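Local coordinates for protein geranylgeranyl pyrophosphate synthase (Corynebacterium glutamicum, PDB 3QQV) that probably joins isoprenoid diphosphates in a magnesium-dependent prenyl transfer, as in other members of the FPP/GGPP synthase family of isoprenoid biosynthesis, at residues Arg64-Tyr69 with Ala217-Ala222; Ile249-Gln254 with Ser338-Ser343; Arg256-Gly261 with Lys281-Leu286. All blocks are in the same frame, centred on the assembly; numbering follows the deposited sequence. Where two conformers were deposited one is given.

Interaction 1 of 3, residues Arg64-Tyr69 with Ala217-Ala222; sequences RIRPLY and AAYTIA. With DMA (dimethylallyl diphosphate), chain D.
Arg66 slants past Thr220 and over the ring of Tyr219 because its CG lies anti to the carbonyl carbon (chi1 -63°) and the chain is extended from CG to NE. Tyr219 turns the other way. Its CG is anti to the backbone N (chi1 167°), which brings one ring face under the arginine. Arg66 NE sits above this face toward the rim, 3.2 Å from Tyr219 CE2. The CD of Arg66 makes a CH-pi contact with the same ring. The guanidinium and ring planes are 41° apart, so this is not a parallel stack. Thr220 CG2 lies over one face of the guanidinium. Arg66 NH2 donates a weak bond to Thr220 OG1 at 3.0 Å; that hydroxyl is also hydrogen-bonded to Thr216 O.

The dimethylallyl diphosphate takes the straighter bonds. Arg66 NH1 meets its O1A at 3.1 Å, and Arg66 NH2 meets its O1 at 3.2 Å. Gln101 and Arg118 bind the same ligand, and Gln101 OE1 is hydrogen-bonded to Tyr219 OH.

Next to Thr220, Ile221 places CG2 over the centre of the Tyr69 ring, 3.5 Å from its centroid, and Tyr69 itself lies about a turn beyond Arg66. Tyr69 OH is hydrogen-bonded to Tyr245 OH. Two bonds thus hold the guanidinium to the ligand, while a tyrosine face and a threonine methyl limit its rotation. The positive group would help to offset the diphosphate charge.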
loop_
_atom_site.group_PDB
_atom_site.type_symbol
_atom_site.label_atom_id
_atom_site.label_comp_id
_atom_site.label_asym_id
_atom_site.label_seq_id
_atom_site.Cartn_x
_atom_site.Cartn_y
_atom_site.Cartn_z
ATOM N N ARG A 64 -9.409 16.691 9.031
ATOM C CA ARG A 64 -9.609 16.629 7.577
ATOM C C ARG A 64 -8.893 17.780 6.855
ATOM O O ARG A 64 -9.456 18.402 5.949
ATOM C CB ARG A 64 -11.098 16.574 7.193
ATOM C CG ARG A 64 -11.970 15.657 8.054
ATOM C CD ARG A 64 -11.653 14.190 7.856
ATOM N NE ARG A 64 -12.708 13.355 8.420
ATOM C CZ ARG A 64 -12.626 12.039 8.574
ATOM N NH1 ARG A 64 -11.528 11.395 8.208
ATOM N NH2 ARG A 64 -13.645 11.367 9.100
ATOM N N ILE A 65 -7.653 18.039 7.275
ATOM C CA ILE A 65 -6.858 19.159 6.777
ATOM C C ILE A 65 -6.559 19.057 5.275
ATOM O O ILE A 65 -6.644 20.054 4.551
ATOM C CB ILE A 65 -5.570 19.415 7.650
ATOM C CG1 ILE A 65 -4.981 20.806 7.387
ATOM C CG2 ILE A 65 -4.504 18.344 7.466
ATOM C CD1 ILE A 65 -5.666 21.928 8.162
ATOM N N ARG A 66 -6.266 17.846 4.804
ATOM C CA ARG A 66 -5.926 17.645 3.399
ATOM C C ARG A 66 -7.104 17.860 2.428
ATOM O O ARG A 66 -6.932 18.583 1.459
ATOM C CB ARG A 66 -5.180 16.318 3.190
ATOM C CG ARG A 66 -3.854 16.303 3.909
ATOM C CD ARG A 66 -3.345 14.895 4.171
ATOM N NE ARG A 66 -2.170 14.921 5.036
ATOM C CZ ARG A 66 -2.213 14.990 6.362
ATOM N NH1 ARG A 66 -3.381 15.031 6.991
ATOM N NH2 ARG A 66 -1.084 15.019 7.062
ATOM N N PRO A 67 -8.308 17.281 2.707
ATOM C CA PRO A 67 -9.473 17.641 1.883
ATOM C C PRO A 67 -9.831 19.124 1.954
ATOM O O PRO A 67 -10.300 19.670 0.962
ATOM C CB PRO A 67 -10.613 16.824 2.498
ATOM C CG PRO A 67 -9.949 15.664 3.124
ATOM C CD PRO A 67 -8.642 16.183 3.640
ATOM N N LEU A 68 -9.618 19.746 3.115
ATOM C CA LEU A 68 -9.856 21.182 3.307
ATOM C C LEU A 68 -9.016 22.014 2.362
ATOM O O LEU A 68 -9.548 22.875 1.652
ATOM C CB LEU A 68 -9.561 21.605 4.752
ATOM C CG LEU A 68 -10.718 21.735 5.742
ATOM C CD1 LEU A 68 -10.163 21.935 7.156
ATOM C CD2 LEU A 68 -11.617 22.900 5.344
ATOM N N TYR A 69 -7.712 21.722 2.326
ATOM C CA TYR A 69 -6.804 22.401 1.409
ATOM C C TYR A 69 -7.095 22.127 -0.063
ATOM O O TYR A 69 -6.986 23.040 -0.887
ATOM C CB TYR A 69 -5.346 22.104 1.750
ATOM C CG TYR A 69 -4.800 23.029 2.814
ATOM C CD1 TYR A 69 -4.363 22.534 4.035
ATOM C CD2 TYR A 69 -4.745 24.413 2.601
ATOM C CE1 TYR A 69 -3.878 23.386 5.017
ATOM C CE2 TYR A 69 -4.236 25.272 3.568
ATOM C CZ TYR A 69 -3.806 24.752 4.774
ATOM O OH TYR A 69 -3.311 25.591 5.753
ATOM N N ALA A 217 4.968 18.689 4.180
ATOM C CA ALA A 217 4.576 19.888 3.417
ATOM C C ALA A 217 3.874 19.579 2.084
ATOM O O ALA A 217 2.748 20.028 1.845
ATOM C CB ALA A 217 5.774 20.796 3.194
ATOM N N ALA A 218 4.534 18.799 1.232
ATOM C CA ALA A 218 3.973 18.424 -0.067
ATOM C C ALA A 218 2.631 17.725 0.125
ATOM O O ALA A 218 1.600 18.134 -0.401
ATOM C CB ALA A 218 4.941 17.520 -0.806
ATOM N N TYR A 219 2.659 16.712 0.968
ATOM C CA TYR A 219 1.546 15.831 1.195
ATOM C C TYR A 219 0.361 16.471 1.924
ATOM O O TYR A 219 -0.790 16.181 1.619
ATOM C CB TYR A 219 2.090 14.662 1.999
ATOM C CG TYR A 219 1.055 13.774 2.608
ATOM C CD1 TYR A 219 0.132 13.106 1.808
ATOM C CD2 TYR A 219 1.029 13.560 3.983
ATOM C CE1 TYR A 219 -0.806 12.276 2.360
ATOM C CE2 TYR A 219 0.103 12.716 4.545
ATOM C CZ TYR A 219 -0.814 12.087 3.721
ATOM O OH TYR A 219 -1.753 11.262 4.254
ATOM N N THR A 220 0.644 17.336 2.890
ATOM C CA THR A 220 -0.404 17.839 3.777
ATOM C C THR A 220 -1.046 19.103 3.229
ATOM O O THR A 220 -2.268 19.275 3.335
ATOM C CB THR A 220 0.141 18.054 5.218
ATOM O OG1 THR A 220 0.779 16.847 5.661
ATOM C CG2 THR A 220 -0.952 18.446 6.201
ATOM N N ILE A 221 -0.238 19.973 2.622
ATOM C CA ILE A 221 -0.737 21.290 2.215
ATOM C C ILE A 221 -0.520 21.627 0.735
ATOM O O ILE A 221 -1.480 21.957 0.040
ATOM C CB ILE A 221 -0.199 22.456 3.129
ATOM C CG1 ILE A 221 -0.371 22.111 4.617
ATOM C CG2 ILE A 221 -0.903 23.791 2.778
ATOM C CD1 ILE A 221 -0.315 23.265 5.576
ATOM N N ALA A 222 0.727 21.549 0.263
ATOM C CA ALA A 222 1.080 21.978 -1.091
ATOM C C ALA A 222 0.362 21.197 -2.198
ATOM O O ALA A 222 -0.259 21.798 -3.077
ATOM C CB ALA A 222 2.603 21.942 -1.309
HETATM C C1 DMA D . -0.571 13.726 10.668
HETATM O O1 DMA D . -1.410 14.763 10.193
HETATM C C2 DMA D . 0.666 14.348 11.207
HETATM C C3 DMA D . 1.676 14.664 10.429
HETATM C C4 DMA D . 1.624 14.415 8.976
HETATM C C5 DMA D . 2.871 15.307 11.038
HETATM P PA DMA D . -2.729 15.205 10.907
HETATM O O1A DMA D . -3.460 15.983 9.916
HETATM O O2A DMA D . -2.236 15.850 12.117
HETATM O O3A DMA D . -3.524 13.864 11.288
HETATM P PB DMA D . -5.078 13.630 11.445
HETATM O O1B DMA D . -5.156 12.814 12.642
HETATM O O2B DMA D . -5.502 12.910 10.239
HETATM O O3B DMA D . -5.724 14.939 11.509
#

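Interaction 2 of 3, residues Ile249-Gln254 with Ser338-Ser343; sequences IGIAFQ and SQLTES. With DMA (dimethylallyl diphosphate), chain D.
Leu340 faces Ala252 and Ile251 across two nearly antiparallel helices. Its CB meets the methyl of Ala252, with 3.9 Å between Leu340 CB and Ala252 CB. CG follows, anti to the carbonyl carbon (chi1 -69°), and carries the branch toward Ile251. At the tip, Leu340 CD1 lies 3.7 Å from Ile251 CG2. Leu340 CD1 also comes within 4.0 Å of Ala252 N. The side chains of Leu340 and Ile251 meet at a slant.

The alanine methyl, Ala252 CB, is also 4.2 Å from Thr341 OG1. That hydroxyl is hydrogen-bonded to Ile337 O in its own helix and to Thr369 OG1 of helix 355-369. Ile249 extends toward the backbone of the facing helix. Ile249 CD1 rests 3.8 Å from Thr341 O, and the same CD1 is 4.0 Å from Leu340 O. No hydrogen bond joins the two segments.

Ala252 has a single methyl to fit between the helices, and the axes of the two short segments pass 8.4 Å apart at 153°. Helix 355-369 also packs on Ile249 and Ala252. On helix 236-263, Phe253 packs on Thr220 of helix 205-231. This is apolar helix packing between helix 236-263 and helix 329-346, in the all-helical fold of the polyprenyl synthase family.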
loop_
_atom_site.group_PDB
_atom_site.type_symbol
_atom_site.label_atom_id
_atom_site.label_comp_id
_atom_site.label_asym_id
_atom_site.label_seq_id
_atom_site.Cartn_x
_atom_site.Cartn_y
_atom_site.Cartn_z
ATOM N N ILE A 249 3.931 27.045 4.819
ATOM C CA ILE A 249 2.961 26.699 5.858
ATOM C C ILE A 249 3.095 25.215 6.220
ATOM O O ILE A 249 2.996 24.848 7.395
ATOM C CB ILE A 249 1.496 27.068 5.437
ATOM C CG1 ILE A 249 1.378 28.553 5.035
ATOM C CG2 ILE A 249 0.478 26.749 6.539
ATOM C CD1 ILE A 249 1.847 29.566 6.098
ATOM N N GLY A 250 3.384 24.381 5.223
ATOM C CA GLY A 250 3.517 22.931 5.439
ATOM C C GLY A 250 4.702 22.544 6.303
ATOM O O GLY A 250 4.582 21.683 7.184
ATOM N N ILE A 251 5.841 23.187 6.065
ATOM C CA ILE A 251 7.031 22.978 6.903
ATOM C C ILE A 251 6.777 23.474 8.336
ATOM O O ILE A 251 7.025 22.745 9.300
ATOM C CB ILE A 251 8.289 23.623 6.283
ATOM C CG1 ILE A 251 8.698 22.846 5.021
ATOM C CG2 ILE A 251 9.465 23.649 7.291
ATOM C CD1 ILE A 251 9.657 23.591 4.133
ATOM N N ALA A 252 6.236 24.688 8.454
ATOM C CA ALA A 252 5.853 25.266 9.745
ATOM C C ALA A 252 4.873 24.370 10.504
ATOM O O ALA A 252 5.014 24.175 11.716
ATOM C CB ALA A 252 5.278 26.665 9.546
ATOM N N PHE A 253 3.916 23.792 9.775
ATOM C CA PHE A 253 2.957 22.839 10.333
ATOM C C PHE A 253 3.655 21.640 10.982
ATOM O O PHE A 253 3.293 21.238 12.091
ATOM C CB PHE A 253 1.982 22.376 9.236
ATOM C CG PHE A 253 1.040 21.274 9.656
ATOM C CD1 PHE A 253 -0.140 21.565 10.325
ATOM C CD2 PHE A 253 1.313 19.943 9.338
ATOM C CE1 PHE A 253 -1.030 20.544 10.693
ATOM C CE2 PHE A 253 0.437 18.918 9.709
ATOM C CZ PHE A 253 -0.740 19.225 10.388
ATOM N N GLN A 254 4.644 21.076 10.294
ATOM C CA GLN A 254 5.415 19.966 10.835
ATOM C C GLN A 254 6.250 20.380 12.041
ATOM O O GLN A 254 6.297 19.657 13.032
ATOM C CB GLN A 254 6.324 19.341 9.769
ATOM C CG GLN A 254 7.057 18.074 10.235
ATOM C CD GLN A 254 6.124 17.042 10.832
ATOM O OE1 GLN A 254 5.101 16.712 10.246
ATOM N NE2 GLN A 254 6.469 16.534 12.009
ATOM N N SER A 338 7.305 31.152 12.893
ATOM C CA SER A 338 6.806 32.512 12.692
ATOM C C SER A 338 7.256 33.098 11.355
ATOM O O SER A 338 6.462 33.726 10.652
ATOM C CB SER A 338 7.239 33.414 13.847
ATOM O OG SER A 338 6.753 32.902 15.074
ATOM N N GLN A 339 8.522 32.878 11.010
ATOM C CA GLN A 339 9.096 33.346 9.756
ATOM C C GLN A 339 8.409 32.704 8.563
ATOM O O GLN A 339 8.070 33.392 7.609
ATOM C CB GLN A 339 10.596 33.039 9.707
ATOM C CG GLN A 339 11.471 34.006 10.509
ATOM C CD GLN A 339 12.870 33.453 10.793
ATOM O OE1 GLN A 339 13.190 32.311 10.447
ATOM N NE2 GLN A 339 13.706 34.266 11.432
ATOM N N LEU A 340 8.195 31.389 8.637
ATOM C CA LEU A 340 7.576 30.626 7.556
ATOM C C LEU A 340 6.089 30.925 7.382
ATOM O O LEU A 340 5.583 30.934 6.249
ATOM C CB LEU A 340 7.793 29.125 7.767
ATOM C CG LEU A 340 9.217 28.571 7.608
ATOM C CD1 LEU A 340 9.307 27.210 8.280
ATOM C CD2 LEU A 340 9.667 28.493 6.155
ATOM N N THR A 341 5.395 31.164 8.496
ATOM C CA THR A 341 3.997 31.560 8.462
ATOM C C THR A 341 3.863 32.907 7.753
ATOM O O THR A 341 3.022 33.059 6.866
ATOM C CB THR A 341 3.370 31.611 9.875
ATOM O OG1 THR A 341 3.593 30.358 10.535
ATOM C CG2 THR A 341 1.868 31.862 9.810
ATOM N N GLU A 342 4.732 33.853 8.107
ATOM C CA GLU A 342 4.717 35.180 7.503
ATOM C C GLU A 342 5.018 35.166 5.995
ATOM O O GLU A 342 4.341 35.847 5.222
ATOM C CB GLU A 342 5.665 36.127 8.250
ATOM C CG GLU A 342 5.429 37.617 7.962
ATOM C CD GLU A 342 6.359 38.545 8.747
ATOM O OE1 GLU A 342 6.036 39.751 8.860
ATOM O OE2 GLU A 342 7.407 38.079 9.249
ATOM N N SER A 343 6.012 34.383 5.574
ATOM C CA SER A 343 6.332 34.291 4.143
ATOM C C SER A 343 5.286 33.483 3.366
ATOM O O SER A 343 5.021 33.774 2.203
ATOM C CB SER A 343 7.729 33.714 3.916
ATOM O OG SER A 343 7.849 32.425 4.487
HETATM C C1 DMA D . -0.571 13.726 10.668
HETATM O O1 DMA D . -1.410 14.763 10.193
HETATM C C2 DMA D . 0.666 14.348 11.207
HETATM C C3 DMA D . 1.676 14.664 10.429
HETATM C C4 DMA D . 1.624 14.415 8.976
HETATM C C5 DMA D . 2.871 15.307 11.038
HETATM P PA DMA D . -2.729 15.205 10.907
HETATM O O1A DMA D . -3.460 15.983 9.916
HETATM O O2A DMA D . -2.236 15.850 12.117
HETATM O O3A DMA D . -3.524 13.864 11.288
HETATM P PB DMA D . -5.078 13.630 11.445
HETATM O O1B DMA D . -5.156 12.814 12.642
HETATM O O2B DMA D . -5.502 12.910 10.239
HETATM O O3B DMA D . -5.724 14.939 11.509
#

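Interaction 3 of 3, residues Arg256-Gly261 with Lys281-Leu286; sequences RDDLLG and KRTVLL. With DMA (dimethylallyl diphosphate), chain E.
Asp258 and Thr283 lie side by side with their side chains running in opposite directions. Thr283 CG2 comes 3.4 Å from Asp258 OD1. Lys281 approaches the same carboxylate at about a right angle. Its chain is extended beyond CG, and its NZ stands 3.8 Å from Asp258 OD1, a long salt bridge. A water closes part of this gap: it donates to Asp258 OD1 and accepts from Lys281 NZ. Asp258 OD1 also takes a hydrogen bond from Gln254 NE2.

The other carboxylate oxygen faces the start of helix 284-294. Two waters donate to Asp258 OD2. One accepts from Val284 N, and the second accepts from Leu285 N, 2.8 Å from that water. The acid is thus joined through water to the first turn of the helix. Thr283 is the N-cap: its OG1 accepts from Leu286 N at 3.0 Å in a bond of 162°.

Lys281 NZ is modelled 2.5 Å from O2A of the dimethylallyl diphosphate, too short to trust in detail, though the ammonium lies beside the diphosphate. Lys215 NZ binds this ligand. Asp257, Asp258 and Gly261 probably belong to the family's second aspartate-rich region, and Lys281 lines the diphosphate and magnesium site. Leu259 CD2 meets Leu285 CD1 at 3.9 Å, the two side chains slanting across each other. Beyond them, helix 329-346 packs on Leu259, helix 205-231 on Val284, and helix 170-199 on Lys281, which touches Asp194 there.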
loop_
_atom_site.group_PDB
_atom_site.type_symbol
_atom_site.label_atom_id
_atom_site.label_comp_id
_atom_site.label_asym_id
_atom_site.label_seq_id
_atom_site.Cartn_x
_atom_site.Cartn_y
_atom_site.Cartn_z
ATOM N N ARG A 256 5.588 22.783 14.097
ATOM C CA ARG A 256 4.626 22.912 15.195
ATOM C C ARG A 256 4.275 21.556 15.800
ATOM O O ARG A 256 4.195 21.423 17.030
ATOM C CB ARG A 256 3.353 23.649 14.756
ATOM C CG ARG A 256 2.197 23.653 15.794
ATOM C CD ARG A 256 2.571 24.411 17.102
ATOM N NE ARG A 256 3.025 25.758 16.785
ATOM C CZ ARG A 256 3.876 26.483 17.506
ATOM N NH1 ARG A 256 4.374 26.020 18.646
ATOM N NH2 ARG A 256 4.217 27.695 17.079
ATOM N N ASP A 257 4.080 20.555 14.942
ATOM C CA ASP A 257 3.733 19.226 15.422
ATOM C C ASP A 257 4.877 18.520 16.134
ATOM O O ASP A 257 4.629 17.735 17.042
ATOM C CB ASP A 257 3.114 18.369 14.318
ATOM C CG ASP A 257 1.640 18.682 14.118
ATOM O OD1 ASP A 257 1.309 19.864 13.881
ATOM O OD2 ASP A 257 0.806 17.759 14.223
ATOM N N ASP A 258 6.109 18.821 15.728
ATOM C CA ASP A 258 7.308 18.402 16.463
ATOM C C ASP A 258 7.356 18.970 17.874
ATOM O O ASP A 258 7.653 18.241 18.822
ATOM C CB ASP A 258 8.578 18.815 15.721
ATOM C CG ASP A 258 8.737 18.107 14.393
ATOM O OD1 ASP A 258 8.156 17.014 14.212
ATOM O OD2 ASP A 258 9.452 18.651 13.529
ATOM N N LEU A 259 7.066 20.267 18.009
ATOM C CA LEU A 259 7.000 20.906 19.325
ATOM C C LEU A 259 5.871 20.319 20.159
ATOM O O LEU A 259 6.066 19.994 21.330
ATOM C CB LEU A 259 6.856 22.429 19.209
ATOM C CG LEU A 259 7.975 23.202 18.502
ATOM C CD1 LEU A 259 7.584 24.664 18.371
ATOM C CD2 LEU A 259 9.321 23.061 19.232
ATOM N N LEU A 260 4.700 20.148 19.546
ATOM C CA LEU A 260 3.570 19.506 20.212
ATOM C C LEU A 260 3.864 18.057 20.621
ATOM O O LEU A 260 3.414 17.606 21.674
ATOM C CB LEU A 260 2.315 19.566 19.344
ATOM C CG LEU A 260 1.597 20.909 19.217
ATOM C CD1 LEU A 260 0.440 20.781 18.232
ATOM C CD2 LEU A 260 1.105 21.403 20.564
ATOM N N GLY A 261 4.642 17.349 19.800
ATOM C CA GLY A 261 5.037 15.967 20.075
ATOM C C GLY A 261 5.964 15.823 21.272
ATOM O O GLY A 261 6.201 14.710 21.754
ATOM N N LYS A 281 12.048 10.095 17.387
ATOM C CA LYS A 281 11.907 10.727 16.078
ATOM C C LYS A 281 12.987 11.779 15.853
ATOM O O LYS A 281 13.288 12.570 16.748
ATOM C CB LYS A 281 10.518 11.350 15.956
ATOM C CG LYS A 281 10.070 11.586 14.535
ATOM C CD LYS A 281 8.681 12.189 14.515
ATOM C CE LYS A 281 8.295 12.592 13.113
ATOM N NZ LYS A 281 7.109 13.488 13.118
ATOM N N ARG A 282 13.574 11.780 14.660
ATOM C CA ARG A 282 14.676 12.691 14.358
ATOM C C ARG A 282 14.170 14.021 13.793
ATOM O O ARG A 282 14.333 14.328 12.605
ATOM C CB ARG A 282 15.711 12.047 13.424
ATOM C CG ARG A 282 16.051 10.577 13.707
ATOM C CD ARG A 282 16.524 10.275 15.137
ATOM N NE ARG A 282 17.826 10.858 15.453
ATOM C CZ ARG A 282 18.517 10.602 16.565
ATOM N NH1 ARG A 282 19.688 11.189 16.759
ATOM N NH2 ARG A 282 18.047 9.762 17.484
ATOM N N THR A 283 13.570 14.813 14.678
ATOM C CA THR A 283 12.995 16.102 14.330
ATOM C C THR A 283 14.088 17.148 14.146
ATOM O O THR A 283 15.250 16.904 14.486
ATOM C CB THR A 283 12.020 16.557 15.425
ATOM O OG1 THR A 283 12.732 16.714 16.663
ATOM C CG2 THR A 283 10.914 15.521 15.612
ATOM N N VAL A 284 13.721 18.304 13.590
ATOM C CA VAL A 284 14.617 19.460 13.516
ATOM C C VAL A 284 14.924 19.980 14.939
ATOM O O VAL A 284 16.058 20.367 15.235
ATOM C CB VAL A 284 14.021 20.580 12.614
ATOM C CG1 VAL A 284 14.721 21.924 12.823
ATOM C CG2 VAL A 284 14.088 20.178 11.148
ATOM N N LEU A 285 13.911 19.954 15.805
ATOM C CA LEU A 285 14.053 20.300 17.219
ATOM C C LEU A 285 15.184 19.515 17.903
ATOM O O LEU A 285 16.053 20.117 18.540
ATOM C CB LEU A 285 12.736 20.073 17.967
ATOM C CG LEU A 285 12.786 20.195 19.500
ATOM C CD1 LEU A 285 12.922 21.652 19.951
ATOM C CD2 LEU A 285 11.583 19.541 20.150
ATOM N N LEU A 286 15.168 18.189 17.740
ATOM C CA LEU A 286 16.181 17.295 18.315
ATOM C C LEU A 286 17.576 17.531 17.746
ATOM O O LEU A 286 18.559 17.530 18.490
ATOM C CB LEU A 286 15.777 15.828 18.128
ATOM C CG LEU A 286 16.675 14.739 18.731
ATOM C CD1 LEU A 286 16.615 14.764 20.255
ATOM C CD2 LEU A 286 16.295 13.357 18.197
HETATM C C1 DMA E . 3.069 10.413 10.144
HETATM O O1 DMA E . 4.444 10.384 10.482
HETATM C C2 DMA E . 2.921 9.884 8.738
HETATM C C3 DMA E . 3.006 10.728 7.716
HETATM C C4 DMA E . 3.270 12.160 7.981
HETATM C C5 DMA E . 2.874 10.282 6.310
HETATM P PA DMA E . 4.932 10.848 11.908
HETATM O O1A DMA E . 5.233 9.630 12.711
HETATM O O2A DMA E . 5.888 11.925 11.612
HETATM O O3A DMA E . 3.579 11.530 12.354
HETATM P PB DMA E . 2.882 11.113 13.680
HETATM O O1B DMA E . 1.571 11.775 13.542
HETATM O O2B DMA E . 3.761 11.711 14.693
HETATM O O3B DMA E . 2.918 9.662 13.779
HETATM O O HOH W 1 11.424 18.288 11.897
HETATM O O HOH W 2 11.305 20.389 14.889
HETATM O O HOH W 3 6.542 15.226 15.310
#

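Helix 236-263 carries a segment of both interaction 2 and interaction 3, whose centres are 14 Å apart. Between them, Gln254 NE2 lies 3.3 Å from Lys281 NZ, as packing and not a bond. Interaction 1 packs against interaction 2 through Ile221 CD1 and Ile249 CG2, 3.7 Å apart, and through Thr220 CG2 and Phe253 CE2, 3.8 Å apart. Interactions 1 and 3 do not touch, their nearest atoms being about 8 Å apart. Arg66 binds one dimethylallyl diphosphate, and Lys281 lies against the diphosphate of the other. The Lys281 side chain is about 5 Å from a magnesium ion, near the magnesium-binding Asp112 and Asp194. Interaction 2 lies away from the annotated sites.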